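Probable LRR receptor-like serine/threonine-protein kinase At4g26540 (Arabidopsis thaliana, PDB 5HZ0) acts as a root receptor for RGF peptide hormones, which bind its extracellular leucine-rich-repeat domain and trigger pairing with SERK co-receptors. Local coordinates at residues G340-S345 with N360-S365; I366-F371 with P391-N396; L373-K378 with C397-R402; L379-N384 with L403-N408. The protein carries 5 engineered substitutions. One frame throughout, in Å; residues are numbered along the deposited sequence.

Interaction 1 of 4, residues G340-S345 with N360-S365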
loop_
_atom_site.group_PDB
_atom_site.type_symbol
_atom_site.label_atom_id
_atom_site.label_comp_id
_atom_site.label_asym_id
_atom_site.label_seq_id
_atom_site.Cartn_x
_atom_site.Cartn_y
_atom_site.Cartn_z
ATOM N N GLY A 340 -5.184 26.202 9.736
ATOM C CA GLY A 340 -4.147 26.888 10.488
ATOM C C GLY A 340 -2.774 26.598 9.931
ATOM O O GLY A 340 -2.643 25.897 8.927
ATOM N N ASN A 341 -1.754 27.143 10.583
ATOM C CA ASN A 341 -0.362 26.881 10.230
ATOM C C ASN A 341 0.061 25.478 10.623
ATOM O O ASN A 341 -0.409 24.925 11.608
ATOM C CB ASN A 341 0.578 27.862 10.939
ATOM C CG ASN A 341 0.362 29.302 10.517
ATOM O OD1 ASN A 341 -0.620 29.936 10.907
ATOM N ND2 ASN A 341 1.302 29.842 9.754
ATOM N N ILE A 342 0.950 24.902 9.833
ATOM C CA ILE A 342 1.724 23.760 10.273
ATOM C C ILE A 342 2.626 24.306 11.381
ATOM O O ILE A 342 3.329 25.300 11.171
ATOM C CB ILE A 342 2.569 23.225 9.104
ATOM C CG1 ILE A 342 1.641 22.740 7.973
ATOM C CG2 ILE A 342 3.551 22.129 9.584
ATOM C CD1 ILE A 342 2.332 22.547 6.621
ATOM N N PRO A 343 2.556 23.716 12.583
ATOM C CA PRO A 343 3.400 24.170 13.707
ATOM C C PRO A 343 4.873 23.874 13.489
ATOM O O PRO A 343 5.218 22.722 13.216
ATOM C CB PRO A 343 2.890 23.338 14.898
ATOM C CG PRO A 343 2.205 22.122 14.254
ATOM C CD PRO A 343 1.596 22.669 12.985
ATOM N N GLN A 344 5.728 24.880 13.655
ATOM C CA GLN A 344 7.178 24.663 13.621
ATOM C C GLN A 344 7.669 23.637 14.652
ATOM O O GLN A 344 8.635 22.915 14.399
ATOM C CB GLN A 344 7.936 25.987 13.782
ATOM C CG GLN A 344 7.663 26.725 15.086
ATOM C CD GLN A 344 8.717 26.453 16.155
ATOM O OE1 GLN A 344 9.878 26.169 15.845
ATOM N NE2 GLN A 344 8.312 26.537 17.422
ATOM N N SER A 345 6.990 23.552 15.796
ATOM C CA SER A 345 7.406 22.654 16.877
ATOM C C SER A 345 7.345 21.190 16.481
ATOM O O SER A 345 7.851 20.316 17.181
ATOM C CB SER A 345 6.567 22.874 18.128
ATOM O OG SER A 345 5.178 22.806 17.851
ATOM N N ASN A 360 -5.954 19.186 3.005
ATOM C CA ASN A 360 -6.536 19.891 4.125
ATOM C C ASN A 360 -6.663 21.359 3.763
ATOM O O ASN A 360 -6.512 21.755 2.606
ATOM C CB ASN A 360 -5.668 19.752 5.380
ATOM C CG ASN A 360 -5.795 18.393 6.035
ATOM O OD1 ASN A 360 -6.783 18.126 6.708
ATOM N ND2 ASN A 360 -4.789 17.536 5.857
ATOM N N SER A 361 -6.996 22.152 4.764
ATOM C CA SER A 361 -7.030 23.597 4.668
ATOM C C SER A 361 -5.834 24.359 5.241
ATOM O O SER A 361 -5.948 25.547 5.528
ATOM C CB SER A 361 -8.342 24.132 5.174
ATOM O OG SER A 361 -9.289 23.909 4.163
ATOM N N LEU A 362 -4.741 23.660 5.515
ATOM C CA LEU A 362 -3.569 24.297 6.100
ATOM C C LEU A 362 -3.149 25.567 5.362
ATOM O O LEU A 362 -3.093 25.596 4.129
ATOM C CB LEU A 362 -2.410 23.305 6.154
ATOM C CG LEU A 362 -2.755 22.046 6.946
ATOM C CD1 LEU A 362 -1.733 20.935 6.697
ATOM C CD2 LEU A 362 -2.882 22.400 8.422
ATOM N N SER A 363 -2.887 26.627 6.126
ATOM C CA SER A 363 -2.452 27.892 5.550
ATOM C C SER A 363 -1.141 28.351 6.163
ATOM O O SER A 363 -0.574 27.668 6.998
ATOM C CB SER A 363 -3.533 28.979 5.683
ATOM O OG SER A 363 -4.308 28.820 6.856
ATOM N N GLY A 364 -0.665 29.517 5.746
ATOM C CA GLY A 364 0.596 30.034 6.233
ATOM C C GLY A 364 1.764 29.514 5.425
ATOM O O GLY A 364 1.581 28.816 4.421
ATOM N N SER A 365 2.969 29.875 5.854
ATOM C CA SER A 365 4.189 29.379 5.241
ATOM C C SER A 365 4.515 27.985 5.716
ATOM O O SER A 365 4.032 27.557 6.756
ATOM C CB SER A 365 5.343 30.308 5.563
ATOM O OG SER A 365 5.211 31.494 4.805
#
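Gly340 runs beside Leu362, their CA atoms 5.1 Å apart, and one residue further on the two chains have drawn out of step, so that Asn341 faces Gly364 with CA atoms 5.2 Å apart. One backbone hydrogen bond ties them: Ser363 N donates to Gly340 O over 2.9 Å, the N-H coming from above the carbonyl plane, about 50° out of it. The CA-H groups support it. Asn341 CA points its hydrogen at Ser363 O, 3.3 Å away, almost straight on, while Leu362 CA lies 3.4 Å from Gly340 O. Residues 338-343 read LTGNIP and residues 362-367 LSGSIP, two copies of the LxGxIP signature of plant leucine-rich repeats, which run past each other as weakly bonded parallel strands, away from the main strands of the coil. Gly340 is therefore the counterpart of Gly364 but meets the leucine and serine that precede it. Both glycines have strongly positive phi with psi close to 180°. The Asn341 side chain leaves alongside its own backbone N (chi1 -64°) and brings its amide across the bare backbone of Gly364, ND2 lying 3.6 Å from Gly364 CA. On the buried side, Ile342 and Leu362 cross at about a right angle, tip against shaft: Leu362 CD1 rests on Ile342 CG1 at 4.0 Å. The other Leu362 methyl, CD2, lies 3.5 Å from Gly340 O, so the leucine fork spans both residues. Ile342 also packs on Leu381, which follows strand 378-380 two repeats on, and Leu362 on Leu338, one repeat back.

Interaction 2 of 4, residues I366-F371 with P391-N396. With NAG (2-acetamido-2-deoxy-beta-D-glucopyranose), chain C.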
loop_
_atom_site.group_PDB
_atom_site.type_symbol
_atom_site.label_atom_id
_atom_site.label_comp_id
_atom_site.label_asym_id
_atom_site.label_seq_id
_atom_site.Cartn_x
_atom_site.Cartn_y
_atom_site.Cartn_z
ATOM N N ILE A 366 5.305 27.256 4.941
ATOM C CA ILE A 366 5.855 26.013 5.442
ATOM C C ILE A 366 6.999 26.390 6.389
ATOM O O ILE A 366 7.954 27.078 5.985
ATOM C CB ILE A 366 6.409 25.141 4.317
ATOM C CG1 ILE A 366 5.389 25.014 3.190
ATOM C CG2 ILE A 366 6.839 23.773 4.872
ATOM C CD1 ILE A 366 5.889 24.257 1.980
ATOM N N PRO A 367 6.902 25.955 7.655
ATOM C CA PRO A 367 7.895 26.315 8.670
ATOM C C PRO A 367 9.260 25.798 8.254
ATOM O O PRO A 367 9.384 24.642 7.835
ATOM C CB PRO A 367 7.390 25.601 9.936
ATOM C CG PRO A 367 6.537 24.494 9.437
ATOM C CD PRO A 367 5.883 25.035 8.184
ATOM N N LYS A 368 10.264 26.667 8.343
ATOM C CA LYS A 368 11.625 26.337 7.944
ATOM C C LYS A 368 12.130 25.124 8.713
ATOM O O LYS A 368 12.831 24.267 8.165
ATOM C CB LYS A 368 12.528 27.556 8.180
ATOM C CG LYS A 368 12.020 28.810 7.419
ATOM C CD LYS A 368 13.126 29.874 7.207
ATOM C CE LYS A 368 12.891 30.691 5.920
ATOM N NZ LYS A 368 14.029 31.625 5.627
ATOM N N GLU A 369 11.722 25.034 9.971
ATOM C CA GLU A 369 12.289 24.058 10.886
ATOM C C GLU A 369 12.002 22.627 10.456
ATOM O O GLU A 369 12.774 21.727 10.731
ATOM C CB GLU A 369 11.823 24.319 12.333
ATOM C CG GLU A 369 12.234 25.685 12.889
ATOM C CD GLU A 369 11.211 26.789 12.605
ATOM O OE1 GLU A 369 10.438 26.678 11.619
ATOM O OE2 GLU A 369 11.171 27.773 13.379
ATOM N N ILE A 370 10.903 22.416 9.757
ATOM C CA ILE A 370 10.559 21.069 9.328
ATOM C C ILE A 370 11.621 20.505 8.381
ATOM O O ILE A 370 11.829 19.295 8.316
ATOM C CB ILE A 370 9.144 21.021 8.713
ATOM C CG1 ILE A 370 8.271 20.043 9.497
ATOM C CG2 ILE A 370 9.183 20.635 7.249
ATOM C CD1 ILE A 370 7.929 20.508 10.897
ATOM N N PHE A 371 12.321 21.392 7.682
ATOM C CA PHE A 371 13.361 20.971 6.746
ATOM C C PHE A 371 14.681 20.663 7.477
ATOM O O PHE A 371 15.652 20.191 6.879
ATOM C CB PHE A 371 13.564 22.034 5.655
ATOM C CG PHE A 371 12.429 22.111 4.652
ATOM C CD1 PHE A 371 12.263 21.120 3.687
ATOM C CD2 PHE A 371 11.548 23.180 4.657
ATOM C CE1 PHE A 371 11.239 21.190 2.757
ATOM C CE2 PHE A 371 10.518 23.255 3.720
ATOM C CZ PHE A 371 10.365 22.258 2.774
ATOM N N PRO A 391 11.425 27.766 1.766
ATOM C CA PRO A 391 12.573 28.216 2.573
ATOM C C PRO A 391 13.892 27.758 1.966
ATOM O O PRO A 391 13.958 26.665 1.407
ATOM C CB PRO A 391 12.343 27.524 3.915
ATOM C CG PRO A 391 10.834 27.164 3.928
ATOM C CD PRO A 391 10.513 26.872 2.510
ATOM N N PRO A 392 14.934 28.600 2.036
ATOM C CA PRO A 392 16.258 28.113 1.609
ATOM C C PRO A 392 16.710 26.935 2.478
ATOM O O PRO A 392 17.392 26.023 2.000
ATOM C CB PRO A 392 17.174 29.334 1.784
ATOM C CG PRO A 392 16.399 30.304 2.618
ATOM C CD PRO A 392 14.941 30.022 2.406
ATOM N N ASP A 393 16.245 26.889 3.723
ATOM C CA ASP A 393 16.627 25.792 4.618
ATOM C C ASP A 393 16.272 24.425 4.068
ATOM O O ASP A 393 16.661 23.425 4.667
ATOM C CB ASP A 393 15.993 25.940 5.989
ATOM C CG ASP A 393 16.147 27.327 6.541
ATOM O OD1 ASP A 393 15.552 28.250 5.927
ATOM O OD2 ASP A 393 16.848 27.488 7.573
ATOM N N ILE A 394 15.508 24.385 2.964
ATOM C CA ILE A 394 15.174 23.129 2.293
ATOM C C ILE A 394 16.440 22.327 1.984
ATOM O O ILE A 394 16.407 21.100 1.953
ATOM C CB ILE A 394 14.322 23.350 0.994
ATOM C CG1 ILE A 394 13.750 22.029 0.475
ATOM C CG2 ILE A 394 15.135 24.006 -0.112
ATOM C CD1 ILE A 394 13.200 22.126 -0.922
ATOM N N GLY A 395 17.562 23.020 1.787
ATOM C CA GLY A 395 18.828 22.332 1.564
ATOM C C GLY A 395 19.324 21.460 2.726
ATOM O O GLY A 395 20.123 20.545 2.527
ATOM N N ASN A 396 18.848 21.751 3.933
ATOM C CA ASN A 396 19.185 21.004 5.141
ATOM C C ASN A 396 18.590 19.592 5.225
ATOM O O ASN A 396 19.096 18.763 5.974
ATOM C CB ASN A 396 18.728 21.773 6.395
ATOM C CG ASN A 396 19.438 23.125 6.569
ATOM O OD1 ASN A 396 19.907 23.728 5.600
ATOM N ND2 ASN A 396 19.498 23.604 7.816
HETATM C C1 NAG C . 19.905 24.987 7.842
HETATM C C2 NAG C . 19.300 25.533 9.134
HETATM C C3 NAG C . 19.797 26.938 9.461
HETATM C C4 NAG C . 21.321 26.952 9.410
HETATM C C5 NAG C . 21.753 26.461 8.032
HETATM C C6 NAG C . 23.263 26.573 7.831
HETATM C C7 NAG C . 17.122 24.707 9.789
HETATM C C8 NAG C . 15.631 24.880 9.729
HETATM N N2 NAG C . 17.854 25.542 9.060
HETATM O O3 NAG C . 19.293 27.354 10.720
HETATM O O4 NAG C . 21.841 28.244 9.638
HETATM O O5 NAG C . 21.312 25.133 7.826
HETATM O O6 NAG C . 23.939 26.312 9.044
HETATM O O7 NAG C . 17.615 23.821 10.477
#
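Phe371 and Lys368 meet residues 391-396 where successive IPxxI turns of the leucine-rich repeats stack, each a short 3-10 segment, the second bearing an N-linked glycan. The Phe371 ring is the apolar centre. Ile394 CB lies over one face, offset toward the rim, and CG1 comes 3.5 Å from Phe371 CE1, with the Ile394 CA-H adding an off-centre CH-pi contact. Pro391 approaches the ring obliquely, CD 3.8 Å from Phe371 CE2. Nearer the surface, the extended Lys368 chain crosses Pro391, CG to CB 3.7 Å, and its CD lies 3.2 Å from Asp393 OD1. Lys368 NZ forms a long salt bridge of 3.7 Å to the same oxygen. Asp393 chi1 (-48°) sets the carboxylate between Lys368 and the sugar, with OD2 on the sugar side: N2 of the N-acetylglucosamine donates to Asp393 OD2 over 2.6 Å, nearly straight at 168°. The carboxylate thus bridges lysine and acetamido group and probably steadies the sugar, whose C1 is bonded to Asn396 ND2. Its acetyl methyl C8 lies 3.3 Å from Lys368 O. Stacked 3-10 turns on the side away from the strands are characteristic of the plant-type leucine-rich-repeat solenoid.

Interaction 3 of 4, residues L373-K378 with C397-R402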
loop_
_atom_site.group_PDB
_atom_site.type_symbol
_atom_site.label_atom_id
_atom_site.label_comp_id
_atom_site.label_asym_id
_atom_site.label_seq_id
_atom_site.Cartn_x
_atom_site.Cartn_y
_atom_site.Cartn_z
ATOM N N LEU A 373 14.804 18.388 9.687
ATOM C CA LEU A 373 14.770 16.972 10.026
ATOM C C LEU A 373 15.751 16.199 9.134
ATOM O O LEU A 373 15.685 16.270 7.902
ATOM C CB LEU A 373 13.343 16.422 9.948
ATOM C CG LEU A 373 12.350 17.145 10.876
ATOM C CD1 LEU A 373 10.901 16.833 10.533
ATOM C CD2 LEU A 373 12.617 16.806 12.323
ATOM N N ARG A 374 16.690 15.497 9.769
ATOM C CA ARG A 374 17.768 14.835 9.039
ATOM C C ARG A 374 17.342 13.444 8.598
ATOM O O ARG A 374 17.980 12.820 7.748
ATOM C CB ARG A 374 19.053 14.789 9.884
ATOM C CG ARG A 374 19.751 16.152 10.022
ATOM C CD ARG A 374 20.964 16.130 10.965
ATOM N NE ARG A 374 21.834 14.976 10.746
ATOM C CZ ARG A 374 21.913 13.935 11.570
ATOM N NH1 ARG A 374 21.183 13.908 12.676
ATOM N NH2 ARG A 374 22.722 12.924 11.290
ATOM N N ASN A 375 16.284 12.940 9.219
ATOM C CA ASN A 375 15.708 11.659 8.812
ATOM C C ASN A 375 14.414 11.649 7.965
ATOM O O ASN A 375 13.872 10.587 7.680
ATOM C CB ASN A 375 15.665 10.676 9.985
ATOM C CG ASN A 375 16.881 9.779 10.017
ATOM O OD1 ASN A 375 17.480 9.546 11.075
ATOM N ND2 ASN A 375 17.258 9.265 8.847
ATOM N N LEU A 376 13.907 12.816 7.580
ATOM C CA LEU A 376 12.636 12.876 6.869
ATOM C C LEU A 376 12.834 12.450 5.405
ATOM O O LEU A 376 13.545 13.119 4.649
ATOM C CB LEU A 376 12.138 14.312 6.919
ATOM C CG LEU A 376 10.698 14.633 6.516
ATOM C CD1 LEU A 376 9.724 13.897 7.421
ATOM C CD2 LEU A 376 10.451 16.134 6.581
ATOM N N THR A 377 12.231 11.323 5.014
ATOM C CA THR A 377 12.233 10.879 3.608
ATOM C C THR A 377 11.086 11.436 2.775
ATOM O O THR A 377 11.236 11.711 1.583
ATOM C CB THR A 377 12.285 9.342 3.454
ATOM O OG1 THR A 377 11.089 8.765 3.978
ATOM C CG2 THR A 377 13.484 8.781 4.203
ATOM N N LYS A 378 9.926 11.558 3.408
ATOM C CA LYS A 378 8.711 11.924 2.698
ATOM C C LYS A 378 8.068 13.146 3.313
ATOM O O LYS A 378 7.729 13.153 4.500
ATOM C CB LYS A 378 7.721 10.769 2.719
ATOM C CG LYS A 378 8.207 9.535 2.007
ATOM C CD LYS A 378 7.162 8.447 2.146
ATOM C CE LYS A 378 7.564 7.180 1.428
ATOM N NZ LYS A 378 6.616 6.104 1.811
ATOM N N CYS A 397 17.536 19.291 4.464
ATOM C CA CYS A 397 16.791 18.063 4.735
ATOM C C CYS A 397 17.467 16.980 3.922
ATOM O O CYS A 397 17.085 16.699 2.772
ATOM C CB CYS A 397 15.346 18.253 4.246
ATOM S SG CYS A 397 14.028 17.287 5.055
ATOM N N THR A 398 18.355 16.261 4.608
ATOM C CA THR A 398 19.450 15.559 3.957
ATOM C C THR A 398 18.961 14.322 3.243
ATOM O O THR A 398 19.455 13.980 2.178
ATOM C CB THR A 398 20.554 15.177 4.984
ATOM O OG1 THR A 398 20.919 16.338 5.732
ATOM C CG2 THR A 398 21.799 14.633 4.290
ATOM N N ASN A 399 18.007 13.643 3.873
ATOM C CA ASN A 399 17.480 12.371 3.396
ATOM C C ASN A 399 16.185 12.462 2.619
ATOM O O ASN A 399 15.595 11.426 2.312
ATOM C CB ASN A 399 17.292 11.399 4.571
ATOM C CG ASN A 399 18.610 10.817 5.071
ATOM O OD1 ASN A 399 19.540 10.594 4.297
ATOM N ND2 ASN A 399 18.687 10.568 6.371
ATOM N N LEU A 400 15.707 13.678 2.352
ATOM C CA LEU A 400 14.438 13.846 1.634
ATOM C C LEU A 400 14.469 13.082 0.332
ATOM O O LEU A 400 15.342 13.286 -0.492
ATOM C CB LEU A 400 14.177 15.318 1.322
ATOM C CG LEU A 400 12.730 15.714 1.063
ATOM C CD1 LEU A 400 11.800 15.193 2.180
ATOM C CD2 LEU A 400 12.641 17.225 0.926
ATOM N N TYR A 401 13.485 12.211 0.161
ATOM C CA TYR A 401 13.359 11.347 -1.004
ATOM C C TYR A 401 12.203 11.816 -1.904
ATOM O O TYR A 401 12.390 12.105 -3.094
ATOM C CB TYR A 401 13.118 9.915 -0.542
ATOM C CG TYR A 401 13.156 8.891 -1.650
ATOM C CD1 TYR A 401 14.364 8.371 -2.088
ATOM C CD2 TYR A 401 11.990 8.438 -2.253
ATOM C CE1 TYR A 401 14.421 7.429 -3.082
ATOM C CE2 TYR A 401 12.036 7.487 -3.259
ATOM C CZ TYR A 401 13.254 6.991 -3.670
ATOM O OH TYR A 401 13.331 6.053 -4.669
ATOM N N ARG A 402 11.004 11.827 -1.324
ATOM C CA ARG A 402 9.775 12.224 -2.005
ATOM C C ARG A 402 9.212 13.523 -1.433
ATOM O O ARG A 402 8.861 13.604 -0.247
ATOM C CB ARG A 402 8.753 11.094 -1.889
ATOM C CG ARG A 402 7.352 11.393 -2.426
ATOM C CD ARG A 402 6.525 10.122 -2.372
ATOM N NE ARG A 402 5.265 10.265 -3.073
ATOM C CZ ARG A 402 5.132 10.118 -4.382
ATOM N NH1 ARG A 402 3.941 10.264 -4.944
ATOM N NH2 ARG A 402 6.192 9.825 -5.123
#
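Thr377 and Lys378 meet Tyr401 and Arg402 at the entry to two neighbouring parallel strands of the leucine-rich-repeat solenoid, on the surface that receives the peptide hormone. Thr377 O is gripped by two consecutive backbone N-H groups. Arg402 N donates over 2.9 Å nearly along the C=O axis, and Tyr401 N over 2.7 Å from well off that axis, 15° out of the carbonyl plane. Lys378 CA then returns a CA-H contact to Arg402 O, at 3.4 Å. Before the strands the chain has the form of a type I turn at Cys397-Leu400, and its side chains nestle against the preceding coil. Asn399 reaches toward it, ND2 2.7 Å from Arg374 O. Cys397, with SG anti to its backbone N (chi1 -153°), places the sulfur 4.0 Å from Leu376 CB and 3.4 Å from Leu373 O. This is one coil laid on the next, 24 residues on, Leu376 and Leu400 being matching core leucines. Lys378 and Arg402 pack by their stems, CG to CB 4.2 Å, on the peptide-facing side. Their cationic ends have partners beyond the contact: Lys378 NZ is hydrogen-bonded to a polar side chain of the bound peptide, and Arg402 NH1 makes a salt bridge to the peptide backbone while its guanidinium adds a cation-pi contact with Phe426.

Interaction 4 of 4, residues L379-N384 with L403-N408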
loop_
_atom_site.group_PDB
_atom_site.type_symbol
_atom_site.label_atom_id
_atom_site.label_comp_id
_atom_site.label_asym_id
_atom_site.label_seq_id
_atom_site.Cartn_x
_atom_site.Cartn_y
_atom_site.Cartn_z
ATOM N N LEU A 379 7.910 14.180 2.495
ATOM C CA LEU A 379 7.174 15.368 2.912
ATOM C C LEU A 379 6.060 15.617 1.886
ATOM O O LEU A 379 6.325 15.940 0.716
ATOM C CB LEU A 379 8.118 16.570 3.040
ATOM C CG LEU A 379 7.549 17.928 3.460
ATOM C CD1 LEU A 379 6.679 17.769 4.681
ATOM C CD2 LEU A 379 8.654 18.992 3.729
ATOM N N LEU A 380 4.815 15.430 2.319
ATOM C CA LEU A 380 3.674 15.589 1.421
ATOM C C LEU A 380 2.677 16.551 2.027
ATOM O O LEU A 380 1.970 16.231 2.990
ATOM C CB LEU A 380 3.023 14.234 1.207
ATOM C CG LEU A 380 4.051 13.144 0.890
ATOM C CD1 LEU A 380 3.463 11.754 1.060
ATOM C CD2 LEU A 380 4.623 13.329 -0.514
ATOM N N LEU A 381 2.705 17.759 1.469
ATOM C CA LEU A 381 1.858 18.896 1.822
ATOM C C LEU A 381 0.832 19.294 0.736
ATOM O O LEU A 381 0.274 20.400 0.770
ATOM C CB LEU A 381 2.719 20.085 2.263
ATOM C CG LEU A 381 3.708 19.868 3.413
ATOM C CD1 LEU A 381 4.346 21.192 3.764
ATOM C CD2 LEU A 381 3.057 19.252 4.643
ATOM N N LEU A 382 0.697 18.454 -0.286
ATOM C CA LEU A 382 -0.083 18.798 -1.466
ATOM C C LEU A 382 -1.552 19.110 -1.181
ATOM O O LEU A 382 -2.118 18.647 -0.194
ATOM C CB LEU A 382 0.084 17.755 -2.587
ATOM C CG LEU A 382 -0.453 16.325 -2.483
ATOM C CD1 LEU A 382 -1.908 16.209 -2.944
ATOM C CD2 LEU A 382 0.421 15.396 -3.285
ATOM N N SER A 383 -2.148 19.941 -2.028
ATOM C CA SER A 383 -3.541 20.363 -1.839
ATOM C C SER A 383 -3.867 20.963 -0.460
ATOM O O SER A 383 -4.502 20.338 0.379
ATOM C CB SER A 383 -4.531 19.252 -2.182
ATOM O OG SER A 383 -5.839 19.676 -1.841
ATOM N N ASN A 384 -3.412 22.182 -0.243
ATOM C CA ASN A 384 -3.760 22.934 0.944
ATOM C C ASN A 384 -3.859 24.382 0.510
ATOM O O ASN A 384 -3.937 24.661 -0.683
ATOM C CB ASN A 384 -2.695 22.767 2.040
ATOM C CG ASN A 384 -2.859 21.481 2.826
ATOM O OD1 ASN A 384 -3.728 21.387 3.671
ATOM N ND2 ASN A 384 -2.016 20.488 2.548
ATOM N N LEU A 403 9.136 14.535 -2.290
ATOM C CA LEU A 403 8.658 15.859 -1.918
ATOM C C LEU A 403 7.459 16.282 -2.786
ATOM O O LEU A 403 7.572 16.387 -4.018
ATOM C CB LEU A 403 9.777 16.887 -2.091
ATOM C CG LEU A 403 9.366 18.309 -1.686
ATOM C CD1 LEU A 403 9.078 18.391 -0.185
ATOM C CD2 LEU A 403 10.405 19.352 -2.087
ATOM N N ARG A 404 6.301 16.494 -2.166
ATOM C CA ARG A 404 5.153 16.983 -2.930
ATOM C C ARG A 404 4.514 18.189 -2.262
ATOM O O ARG A 404 3.886 18.073 -1.200
ATOM C CB ARG A 404 4.144 15.863 -3.103
ATOM C CG ARG A 404 4.751 14.612 -3.711
ATOM C CD ARG A 404 3.686 13.739 -4.305
ATOM N NE ARG A 404 3.021 14.445 -5.400
ATOM C CZ ARG A 404 1.983 13.970 -6.082
ATOM N NH1 ARG A 404 1.478 12.774 -5.786
ATOM N NH2 ARG A 404 1.458 14.699 -7.060
ATOM N N LEU A 405 4.743 19.349 -2.877
ATOM C CA LEU A 405 4.195 20.632 -2.436
ATOM C C LEU A 405 3.062 21.153 -3.324
ATOM O O LEU A 405 2.589 22.277 -3.148
ATOM C CB LEU A 405 5.299 21.681 -2.277
ATOM C CG LEU A 405 6.439 21.323 -1.319
ATOM C CD1 LEU A 405 7.375 22.511 -1.143
ATOM C CD2 LEU A 405 5.897 20.871 0.014
ATOM N N ASN A 406 2.680 20.347 -4.307
ATOM C CA ASN A 406 1.746 20.755 -5.353
ATOM C C ASN A 406 0.331 21.105 -4.879
ATOM O O ASN A 406 -0.160 20.549 -3.902
ATOM C CB ASN A 406 1.723 19.711 -6.480
ATOM C CG ASN A 406 1.371 18.326 -5.992
ATOM O OD1 ASN A 406 2.214 17.619 -5.452
ATOM N ND2 ASN A 406 0.120 17.922 -6.190
ATOM N N GLY A 407 -0.324 22.040 -5.569
ATOM C CA GLY A 407 -1.672 22.430 -5.195
ATOM C C GLY A 407 -1.746 23.345 -3.991
ATOM O O GLY A 407 -2.519 23.114 -3.052
ATOM N N ASN A 408 -0.925 24.389 -4.024
ATOM C CA ASN A 408 -0.919 25.435 -3.009
ATOM C C ASN A 408 -0.742 26.809 -3.669
ATOM O O ASN A 408 -0.905 26.940 -4.885
ATOM C CB ASN A 408 0.192 25.187 -1.975
ATOM C CG ASN A 408 -0.112 24.020 -1.053
ATOM O OD1 ASN A 408 -0.940 24.136 -0.157
ATOM N ND2 ASN A 408 0.558 22.891 -1.269
#
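Leu382 turns its CG into the position between backbone N and carbonyl carbon (chi1 68°), and Arg404 bends at chi3 (63°). The result is a flat contact: Leu382 CD2 sits over the centre of the Arg404 guanidinium, 3.4 Å above its plane. Leu380 CD2 closes on the arginine stem, 3.4 Å from Arg404 CG. Asn406 has the same kind of first torsion as Leu382, and the two lie side by side; its OD1 takes a weak bond from Arg404 NE. On the face of Leu379 and Leu403 the leucines lie side by side, Leu403 CD1 on Leu379 CB at 3.8 Å; past the strands Leu405 CD2 meets Leu381 CB at 4.0 Å inside the solenoid. The backbones are in register: Arg404 N bonds Leu379 O and Leu381 N bonds Arg404 O. Past the strands, Ser383 N to Asn406 O and Asn384 N to Gly407 O continue the tie. The amides of Asn384 and Asn408 form rungs of the asparagine ladder of leucine-rich repeats. Asn408 ND2 donates to Leu405 O in its own coil (2.8 Å) and to Leu381 O in the previous one (3.2 Å). Asn384 ND2 reaches Leu381 O from the other face of that carbonyl, at 2.9 Å, so two amides hold one oxygen. Arg404 NH1 makes a salt bridge to the backbone of the bound peptide and NH2 another to Asp428. Strands 378-380 and 402-404 are adjacent parallel strands, flanked by 354-356, whose Ile355 bonds the Leu380 backbone, and by 426-428, which carries Asp428.

Overall arrangement
The four contacts follow successive coils of one solenoid round its cross-section. Interactions 3 and 4 are consecutive along the same strand pair, joined where Arg402 O meets Leu379 N at 3.0 Å, and together they supply Lys378, Arg402 and Arg404 to the bound peptide. Interaction 2 lies at the glycan, its centre 11 Å from that of interaction 3. It shares the hydrophobic interior with interaction 4: Phe371 CE1 lies 3.5 Å from Leu379 CD2. Interaction 1 stacks one coil earlier, centred 12 Å from interaction 4, where Asn384 OD1 probably accepts a weak bond from Leu362 N. It has no touch with interaction 3, about 8 Å away at the nearest atoms.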